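Local coordinates for putative peptidyl-arginine deiminase family protein (Campylobacter jejuni subsp. jejuni serotype O:2, PDB 6B10), which probably hydrolyses agmatine to N-carbamoylputrescine and ammonia, a step of polyamine biosynthesis on the way to putrescine, at residues A[208-213]-A[270-275]; A[278-283]-A[304-309]; A[154-159]-A[212-217]. All coordinates share one frame; numbering follows the deposited sequence.

Overall arrangement
The chain is consistent with the alpha/beta propeller of the guanidino-group modifying enzymes, in which small mixed sheets, each backed by helix, surround a common centre. Along the chain contact 3 opens first, joining strand 156-160 to strand 212-216 of the next sheet. Contact 1 begins where contact 3 ends: it uses strand 212-216 too, sharing Ala212 and Arg213, and joins it to the segment leading into strand 274-276. Contact 2 follows, between strands 279-284 and 305-310. Centres of contacts 1 and 3 are about 11 Å apart, of 1 and 2 about 12 Å, and of 2 and 3 about 18 Å. Contacts 1 and 3 together link three successive sheets; contact 2 lies within the last.

Contact 1 (A[208-213]-A[270-275]); sequences IDTLAR and YANFVF
Arg213 reaches across to the backbone of Ala271 and Phe273, and this is the tight part of the contact. Its chain is bent at chi2 (-76°) and chi3 (-58°), which curls the guanidinium back so that NH1 sits between two carbonyls: it donates to Ala271 O at 2.8 Å and to Phe273 O at 2.8 Å. The second bond is nearly straight and lies in the guanidinium plane; the first is more bent. The CD1-CE1 side of the Phe273 ring lies over one face of the group, the planes 40° apart, with CE1 standing 3.5 Å above the guanidinium plane toward its rim. Farther down the ring, CZ comes within 3.5 Å of Arg213 CB. The other nitrogens of this buried cation form salt bridges with Asp150 and Glu15, so carbonyls and carboxylates together fix its rotation.

The end at Asp209 and Thr210 is looser. Here Asn272 ND2 donates to Asp209 O at 3.0 Å, approaching from above the carbonyl plane, while OD1 of Asn272 is held by Cys323 N and the Asp209 carboxylate by His322. Ala271 CB rests 3.8 Å from Thr210 C, but the partly exposed Thr210 side chain starts away from the 270-275 segment and its hydroxyl bonds to His207 O.

Ala271 also touches Cys223 of strand 219-224, whereas Phe273 runs on to Leu280 and Val282 of strand 279-284, so the contact joins the sheet of 212-216 to that of 274-276, with Leu297 of helix 289-300 against Phe273.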
loop_
_atom_site.group_PDB
_atom_site.type_symbol
_atom_site.label_atom_id
_atom_site.label_comp_id
_atom_site.label_asym_id
_atom_site.label_seq_id
_atom_site.Cartn_x
_atom_site.Cartn_y
_atom_site.Cartn_z
ATOM N N ILE A 208 -6.643 1.542 -5.887
ATOM C CA ILE A 208 -7.054 2.748 -5.191
ATOM C C ILE A 208 -5.862 3.484 -4.568
ATOM O O ILE A 208 -5.901 4.712 -4.438
ATOM C CB ILE A 208 -8.116 2.446 -4.103
ATOM C CG1 ILE A 208 -8.902 3.712 -3.732
ATOM C CG2 ILE A 208 -7.491 1.834 -2.859
ATOM C CD1 ILE A 208 -9.849 4.176 -4.818
ATOM N N ASP A 209 -4.794 2.756 -4.216
ATOM C CA ASP A 209 -3.625 3.398 -3.616
ATOM C C ASP A 209 -2.762 4.188 -4.615
ATOM O O ASP A 209 -1.725 4.721 -4.233
ATOM C CB ASP A 209 -2.788 2.405 -2.788
ATOM C CG ASP A 209 -1.987 1.417 -3.645
ATOM O OD1 ASP A 209 -2.235 1.309 -4.861
ATOM O OD2 ASP A 209 -1.094 0.750 -3.088
ATOM N N THR A 210 -3.188 4.271 -5.881
ATOM C CA THR A 210 -2.577 5.199 -6.835
ATOM C C THR A 210 -3.408 6.475 -6.978
ATOM O O THR A 210 -2.960 7.434 -7.593
ATOM C CB THR A 210 -2.406 4.579 -8.238
ATOM O OG1 THR A 210 -3.688 4.326 -8.809
ATOM C CG2 THR A 210 -1.618 3.270 -8.175
ATOM N N LEU A 211 -4.605 6.484 -6.401
ATOM C CA LEU A 211 -5.569 7.555 -6.622
ATOM C C LEU A 211 -5.960 8.329 -5.374
ATOM O O LEU A 211 -6.006 9.559 -5.405
ATOM C CB LEU A 211 -6.844 6.974 -7.233
ATOM C CG LEU A 211 -6.743 6.470 -8.668
ATOM C CD1 LEU A 211 -8.042 5.790 -9.052
ATOM C CD2 LEU A 211 -6.436 7.621 -9.612
ATOM N N ALA A 212 -6.278 7.612 -4.296
ATOM C CA ALA A 212 -6.875 8.232 -3.110
ATOM C C ALA A 212 -6.625 7.405 -1.865
ATOM O O ALA A 212 -6.682 6.179 -1.917
ATOM C CB ALA A 212 -8.374 8.423 -3.312
ATOM N N ARG A 213 -6.387 8.092 -0.750
ATOM C CA ARG A 213 -5.971 7.477 0.499
ATOM C C ARG A 213 -6.494 8.290 1.675
ATOM O O ARG A 213 -6.415 9.515 1.651
ATOM C CB ARG A 213 -4.438 7.486 0.624
ATOM C CG ARG A 213 -3.636 6.849 -0.502
ATOM C CD ARG A 213 -3.660 5.329 -0.465
ATOM N NE ARG A 213 -3.148 4.805 0.794
ATOM C CZ ARG A 213 -1.860 4.662 1.108
ATOM N NH1 ARG A 213 -0.893 5.003 0.264
ATOM N NH2 ARG A 213 -1.532 4.191 2.299
ATOM N N TYR A 270 1.620 10.562 -6.127
ATOM C CA TYR A 270 1.993 10.869 -4.751
ATOM C C TYR A 270 1.110 10.145 -3.740
ATOM O O TYR A 270 1.405 10.143 -2.538
ATOM C CB TYR A 270 1.993 12.384 -4.509
ATOM C CG TYR A 270 3.068 13.132 -5.293
ATOM C CD1 TYR A 270 4.416 12.972 -4.985
ATOM C CD2 TYR A 270 2.732 14.008 -6.331
ATOM C CE1 TYR A 270 5.402 13.651 -5.686
ATOM C CE2 TYR A 270 3.709 14.690 -7.045
ATOM C CZ TYR A 270 5.044 14.513 -6.723
ATOM O OH TYR A 270 6.016 15.199 -7.433
ATOM N N ALA A 271 0.038 9.512 -4.218
ATOM C CA ALA A 271 -0.865 8.759 -3.341
ATOM C C ALA A 271 -0.247 7.446 -2.830
ATOM O O ALA A 271 -0.708 6.886 -1.833
ATOM C CB ALA A 271 -2.187 8.483 -4.050
ATOM N N ASN A 272 0.805 6.969 -3.488
ATOM C CA ASN A 272 1.461 5.713 -3.103
ATOM C C ASN A 272 2.475 5.901 -1.960
ATOM O O ASN A 272 3.571 5.326 -1.979
ATOM C CB ASN A 272 2.141 5.100 -4.330
ATOM C CG ASN A 272 2.016 3.593 -4.379
ATOM O OD1 ASN A 272 3.006 2.877 -4.280
ATOM N ND2 ASN A 272 0.798 3.105 -4.541
ATOM N N PHE A 273 2.101 6.708 -0.966
ATOM C CA PHE A 273 2.894 6.874 0.248
ATOM C C PHE A 273 2.651 5.716 1.214
ATOM O O PHE A 273 1.795 4.865 0.972
ATOM C CB PHE A 273 2.617 8.229 0.932
ATOM C CG PHE A 273 1.154 8.588 1.074
ATOM C CD1 PHE A 273 0.268 7.777 1.788
ATOM C CD2 PHE A 273 0.671 9.777 0.541
ATOM C CE1 PHE A 273 -1.067 8.133 1.931
ATOM C CE2 PHE A 273 -0.663 10.135 0.684
ATOM C CZ PHE A 273 -1.531 9.314 1.385
ATOM N N VAL A 274 3.410 5.678 2.306
ATOM C CA VAL A 274 3.214 4.649 3.311
ATOM C C VAL A 274 3.374 5.206 4.715
ATOM O O VAL A 274 4.355 5.871 5.013
ATOM C CB VAL A 274 4.139 3.422 3.086
ATOM C CG1 VAL A 274 5.591 3.830 2.968
ATOM C CG2 VAL A 274 3.961 2.398 4.203
ATOM N N PHE A 275 2.382 4.949 5.566
ATOM C CA PHE A 275 2.476 5.319 6.971
ATOM C C PHE A 275 3.319 4.290 7.710
ATOM O O PHE A 275 3.207 3.083 7.459
ATOM C CB PHE A 275 1.105 5.377 7.627
ATOM C CG PHE A 275 0.345 6.649 7.371
ATOM C CD1 PHE A 275 0.636 7.803 8.091
ATOM C CD2 PHE A 275 -0.700 6.678 6.452
ATOM C CE1 PHE A 275 -0.085 8.967 7.876
ATOM C CE2 PHE A 275 -1.426 7.839 6.236
ATOM C CZ PHE A 275 -1.115 8.984 6.949
#

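Contact 2 (A[278-283]-A[304-309]); sequences NALIVP and HKIIGV. With PO4 (phosphate ion), chain D.
The His304 ring has Ala279 CA and the phosphorus of a phosphate at its edges, both near its plane. Its CD2 comes within 3.4 Å of Ala279 N, which lies obliquely to the ring, while ND1 donates to phosphate O2 at 2.8 Å in an almost straight bond (171°). The phosphate, probably from the crystallisation liquor, also accepts from Asn303 N. Phe275 meets the imidazole edge-to-face.

Beyond the histidine the two strands run parallel, with Ala279 level with Lys305 and Pro283 with Val309. Five backbone bonds join them, from Lys305 N to Asn278 O at one end to Val309 N to Val282 O at the other. They are the two strands of a beta-alpha-beta crossover through helix 289-300, with 279-284 in the middle of the sheet, between 305-310 and 274-276.

Leu280 and Ile306 point the same way, side by side, with Leu280 CB 4.0 Å from Ile306 CG1. Ile306 CG2 also packs 4.0 Å from Val282 CG2, and Leu280, Val282 and Ile306 all meet the crossover helix. On the reverse face Ile281 CG2, anti to its backbone N, touches Val309 CG2 at 3.6 Å; both residues lean on Val50 of helix 37-52.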
loop_
_atom_site.group_PDB
_atom_site.type_symbol
_atom_site.label_atom_id
_atom_site.label_comp_id
_atom_site.label_asym_id
_atom_site.label_seq_id
_atom_site.Cartn_x
_atom_site.Cartn_y
_atom_site.Cartn_z
ATOM N N ASN A 278 5.239 7.172 13.525
ATOM C CA ASN A 278 5.685 8.562 13.618
ATOM C C ASN A 278 6.118 9.201 12.299
ATOM O O ASN A 278 6.674 10.293 12.298
ATOM C CB ASN A 278 6.815 8.705 14.652
ATOM C CG ASN A 278 6.392 8.254 16.027
ATOM O OD1 ASN A 278 6.892 7.261 16.548
ATOM N ND2 ASN A 278 5.441 8.964 16.608
ATOM N N ALA A 279 5.824 8.558 11.176
ATOM C CA ALA A 279 6.229 9.102 9.896
ATOM C C ALA A 279 5.337 8.677 8.747
ATOM O O ALA A 279 4.615 7.679 8.815
ATOM C CB ALA A 279 7.674 8.725 9.604
ATOM N N LEU A 280 5.393 9.486 7.695
ATOM C CA LEU A 280 4.729 9.216 6.439
ATOM C C LEU A 280 5.782 9.325 5.350
ATOM O O LEU A 280 6.359 10.388 5.141
ATOM C CB LEU A 280 3.610 10.229 6.196
ATOM C CG LEU A 280 2.930 10.128 4.825
ATOM C CD1 LEU A 280 2.269 8.774 4.628
ATOM C CD2 LEU A 280 1.922 11.246 4.647
ATOM N N ILE A 281 6.032 8.224 4.658
ATOM C CA ILE A 281 7.069 8.194 3.640
ATOM C C ILE A 281 6.407 8.426 2.291
ATOM O O ILE A 281 5.570 7.639 1.861
ATOM C CB ILE A 281 7.840 6.852 3.635
ATOM C CG1 ILE A 281 8.204 6.415 5.060
ATOM C CG2 ILE A 281 9.089 6.965 2.766
ATOM C CD1 ILE A 281 9.016 7.413 5.856
ATOM N N VAL A 282 6.782 9.514 1.627
ATOM C CA VAL A 282 6.121 9.917 0.376
ATOM C C VAL A 282 7.063 9.751 -0.812
ATOM O O VAL A 282 8.255 10.022 -0.698
ATOM C CB VAL A 282 5.581 11.373 0.445
ATOM C CG1 VAL A 282 4.574 11.514 1.574
ATOM C CG2 VAL A 282 6.695 12.397 0.638
ATOM N N PRO A 283 6.533 9.305 -1.959
ATOM C CA PRO A 283 7.385 9.216 -3.137
ATOM C C PRO A 283 7.727 10.601 -3.686
ATOM O O PRO A 283 6.852 11.468 -3.774
ATOM C CB PRO A 283 6.538 8.421 -4.141
ATOM C CG PRO A 283 5.129 8.557 -3.685
ATOM C CD PRO A 283 5.148 8.876 -2.222
ATOM N N HIS A 304 3.396 13.711 12.518
ATOM C CA HIS A 304 4.176 12.825 11.670
ATOM C C HIS A 304 5.323 13.594 11.038
ATOM O O HIS A 304 5.197 14.774 10.744
ATOM C CB HIS A 304 3.300 12.238 10.563
ATOM C CG HIS A 304 2.456 11.088 11.007
ATOM N ND1 HIS A 304 1.222 11.256 11.594
ATOM C CD2 HIS A 304 2.669 9.751 10.950
ATOM C CE1 HIS A 304 0.708 10.071 11.875
ATOM N NE2 HIS A 304 1.565 9.141 11.496
ATOM N N LYS A 305 6.445 12.914 10.841
ATOM C CA LYS A 305 7.506 13.432 10.008
ATOM C C LYS A 305 7.219 12.942 8.593
ATOM O O LYS A 305 7.034 11.751 8.379
ATOM C CB LYS A 305 8.872 12.933 10.482
ATOM C CG LYS A 305 9.133 13.071 11.979
ATOM C CD LYS A 305 9.027 14.504 12.467
ATOM C CE LYS A 305 9.515 14.612 13.905
ATOM N NZ LYS A 305 9.183 15.927 14.520
ATOM N N ILE A 306 7.160 13.859 7.635
ATOM C CA ILE A 306 6.905 13.503 6.235
ATOM C C ILE A 306 8.256 13.480 5.526
ATOM O O ILE A 306 8.962 14.481 5.516
ATOM C CB ILE A 306 5.925 14.487 5.554
ATOM C CG1 ILE A 306 4.466 14.108 5.850
ATOM C CG2 ILE A 306 6.099 14.482 4.036
ATOM C CD1 ILE A 306 4.082 14.067 7.318
ATOM N N ILE A 307 8.620 12.336 4.948
ATOM C CA ILE A 307 9.952 12.168 4.368
ATOM C C ILE A 307 9.856 11.687 2.928
ATOM O O ILE A 307 9.272 10.646 2.653
ATOM C CB ILE A 307 10.808 11.183 5.196
ATOM C CG1 ILE A 307 11.021 11.724 6.613
ATOM C CG2 ILE A 307 12.162 10.936 4.532
ATOM C CD1 ILE A 307 11.474 10.666 7.595
ATOM N N GLY A 308 10.450 12.446 2.014
ATOM C CA GLY A 308 10.426 12.107 0.599
ATOM C C GLY A 308 11.513 11.112 0.239
ATOM O O GLY A 308 12.655 11.278 0.629
ATOM N N VAL A 309 11.155 10.083 -0.517
ATOM C CA VAL A 309 12.126 9.099 -0.994
ATOM C C VAL A 309 11.988 9.009 -2.500
ATOM O O VAL A 309 10.896 8.793 -3.020
ATOM C CB VAL A 309 11.882 7.705 -0.375
ATOM C CG1 VAL A 309 12.688 6.641 -1.097
ATOM C CG2 VAL A 309 12.216 7.721 1.110
HETATM P P PO4 D . -1.445 13.157 12.954
HETATM O O1 PO4 D . -2.581 13.146 11.959
HETATM O O2 PO4 D . -0.152 13.554 12.285
HETATM O O3 PO4 D . -1.324 11.770 13.542
HETATM O O4 PO4 D . -1.737 14.127 14.079
#

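Contact 3 (A[154-159]-A[212-217]); sequences EGVMLT and ARFIDK
Strand 156-159, carrying Val156 and Leu158, runs almost antiparallel to strand 212-214, carrying Ala212 and Phe214, at 164° between directions, but the axes come no closer than 8.0 Å, too far for backbone pairing, and the contact is made by side chains. The Phe214 ring reaches in between the strands. Its CZ lies 4.1 Å from Val156 CG1, the two side chains crossing at about a right angle, and its CE2 lies 3.9 Å from Leu158 CB. Leu158 CG is anti to the backbone N (chi1 -160°), which brings CD2 to 3.9 Å from Ala212 CB.

The two strands belong to successive three-stranded sheets of what is probably a propeller-like fold, so this apolar row packs one sheet against the next. Ile192 of strand 190-194 flanks Val156 and Leu158, and Ile220 of strand 219-224 touches both Leu158 and Phe214. Asp150 adds a polar tie, its carboxylate accepting from Phe214 N.

Toward solvent the packing gives way to longer, exposed chains: Glu154 CG touches Lys217 CB at 3.8 Å, and the extended lysine crosses the bent glutamate obliquely. Their charged ends remain apart, with Glu154 OE2 5.1 Å from Lys217 NZ, so any attraction between them is probably weak.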
loop_
_atom_site.group_PDB
_atom_site.type_symbol
_atom_site.label_atom_id
_atom_site.label_comp_id
_atom_site.label_asym_id
_atom_site.label_seq_id
_atom_site.Cartn_x
_atom_site.Cartn_y
_atom_site.Cartn_z
ATOM N N GLU A 154 -12.653 3.679 10.941
ATOM C CA GLU A 154 -13.943 3.961 11.571
ATOM C C GLU A 154 -15.046 3.194 10.841
ATOM O O GLU A 154 -16.209 3.582 10.889
ATOM C CB GLU A 154 -14.255 5.460 11.535
ATOM C CG GLU A 154 -13.209 6.350 12.181
ATOM C CD GLU A 154 -13.084 6.147 13.681
ATOM O OE1 GLU A 154 -14.119 5.994 14.363
ATOM O OE2 GLU A 154 -11.940 6.151 14.183
ATOM N N GLY A 155 -14.675 2.104 10.172
ATOM C CA GLY A 155 -15.633 1.278 9.459
ATOM C C GLY A 155 -15.843 1.654 8.007
ATOM O O GLY A 155 -16.688 1.060 7.330
ATOM N N VAL A 156 -15.087 2.627 7.512
ATOM C CA VAL A 156 -15.215 3.035 6.125
ATOM C C VAL A 156 -14.036 2.502 5.319
ATOM O O VAL A 156 -12.890 2.527 5.786
ATOM C CB VAL A 156 -15.308 4.571 5.979
ATOM C CG1 VAL A 156 -15.630 4.951 4.544
ATOM C CG2 VAL A 156 -16.372 5.140 6.910
ATOM N N MET A 157 -14.320 2.032 4.107
ATOM C CA MET A 157 -13.282 1.574 3.189
ATOM C C MET A 157 -13.440 2.245 1.836
ATOM O O MET A 157 -14.549 2.436 1.351
ATOM C CB MET A 157 -13.325 0.054 3.007
ATOM C CG MET A 157 -12.200 -0.489 2.128
ATOM S SD MET A 157 -12.300 -2.266 1.850
ATOM C CE MET A 157 -13.577 -2.325 0.597
ATOM N N LEU A 158 -12.308 2.563 1.225
ATOM C CA LEU A 158 -12.247 3.222 -0.059
ATOM C C LEU A 158 -11.746 2.193 -1.069
ATOM O O LEU A 158 -10.844 1.411 -0.771
ATOM C CB LEU A 158 -11.278 4.401 0.062
ATOM C CG LEU A 158 -11.266 5.589 -0.886
ATOM C CD1 LEU A 158 -12.642 6.210 -1.044
ATOM C CD2 LEU A 158 -10.262 6.620 -0.373
ATOM N N THR A 159 -12.357 2.160 -2.248
ATOM C CA THR A 159 -11.945 1.221 -3.292
ATOM C C THR A 159 -12.427 1.693 -4.662
ATOM O O THR A 159 -13.270 2.581 -4.756
ATOM C CB THR A 159 -12.464 -0.212 -3.008
ATOM O OG1 THR A 159 -11.826 -1.150 -3.885
ATOM C CG2 THR A 159 -13.975 -0.300 -3.175
ATOM N N ALA A 212 -6.278 7.612 -4.296
ATOM C CA ALA A 212 -6.875 8.232 -3.110
ATOM C C ALA A 212 -6.625 7.405 -1.865
ATOM O O ALA A 212 -6.682 6.179 -1.917
ATOM C CB ALA A 212 -8.374 8.423 -3.312
ATOM N N ARG A 213 -6.387 8.092 -0.750
ATOM C CA ARG A 213 -5.971 7.477 0.499
ATOM C C ARG A 213 -6.494 8.290 1.675
ATOM O O ARG A 213 -6.415 9.515 1.651
ATOM C CB ARG A 213 -4.438 7.486 0.624
ATOM C CG ARG A 213 -3.636 6.849 -0.502
ATOM C CD ARG A 213 -3.660 5.329 -0.465
ATOM N NE ARG A 213 -3.148 4.805 0.794
ATOM C CZ ARG A 213 -1.860 4.662 1.108
ATOM N NH1 ARG A 213 -0.893 5.003 0.264
ATOM N NH2 ARG A 213 -1.532 4.191 2.299
ATOM N N PHE A 214 -6.997 7.626 2.711
ATOM C CA PHE A 214 -7.203 8.297 3.984
ATOM C C PHE A 214 -5.855 8.614 4.621
ATOM O O PHE A 214 -4.945 7.772 4.629
ATOM C CB PHE A 214 -8.004 7.432 4.958
ATOM C CG PHE A 214 -9.445 7.280 4.585
ATOM C CD1 PHE A 214 -10.338 8.319 4.803
ATOM C CD2 PHE A 214 -9.913 6.103 4.018
ATOM C CE1 PHE A 214 -11.674 8.186 4.458
ATOM C CE2 PHE A 214 -11.247 5.962 3.674
ATOM C CZ PHE A 214 -12.126 7.007 3.895
ATOM N N ILE A 215 -5.742 9.821 5.167
ATOM C CA ILE A 215 -4.568 10.209 5.947
ATOM C C ILE A 215 -4.900 10.434 7.423
ATOM O O ILE A 215 -4.006 10.428 8.270
ATOM C CB ILE A 215 -3.871 11.447 5.354
ATOM C CG1 ILE A 215 -4.791 12.669 5.350
ATOM C CG2 ILE A 215 -3.391 11.134 3.952
ATOM C CD1 ILE A 215 -4.116 13.928 4.861
ATOM N N ASP A 216 -6.176 10.677 7.720
ATOM C CA ASP A 216 -6.709 10.502 9.069
ATOM C C ASP A 216 -8.172 10.090 8.939
ATOM O O ASP A 216 -8.657 9.907 7.818
ATOM C CB ASP A 216 -6.479 11.748 9.951
ATOM C CG ASP A 216 -7.232 12.991 9.474
ATOM O OD1 ASP A 216 -8.358 12.904 8.946
ATOM O OD2 ASP A 216 -6.687 14.087 9.666
ATOM N N LYS A 217 -8.867 9.902 10.059
ATOM C CA LYS A 217 -10.235 9.383 10.020
ATOM C C LYS A 217 -11.203 10.296 9.266
ATOM O O LYS A 217 -12.238 9.832 8.806
ATOM C CB LYS A 217 -10.778 9.131 11.433
ATOM C CG LYS A 217 -11.120 10.391 12.219
ATOM C CD LYS A 217 -11.518 10.040 13.645
ATOM C CE LYS A 217 -12.071 11.247 14.376
ATOM N NZ LYS A 217 -12.322 10.949 15.815
#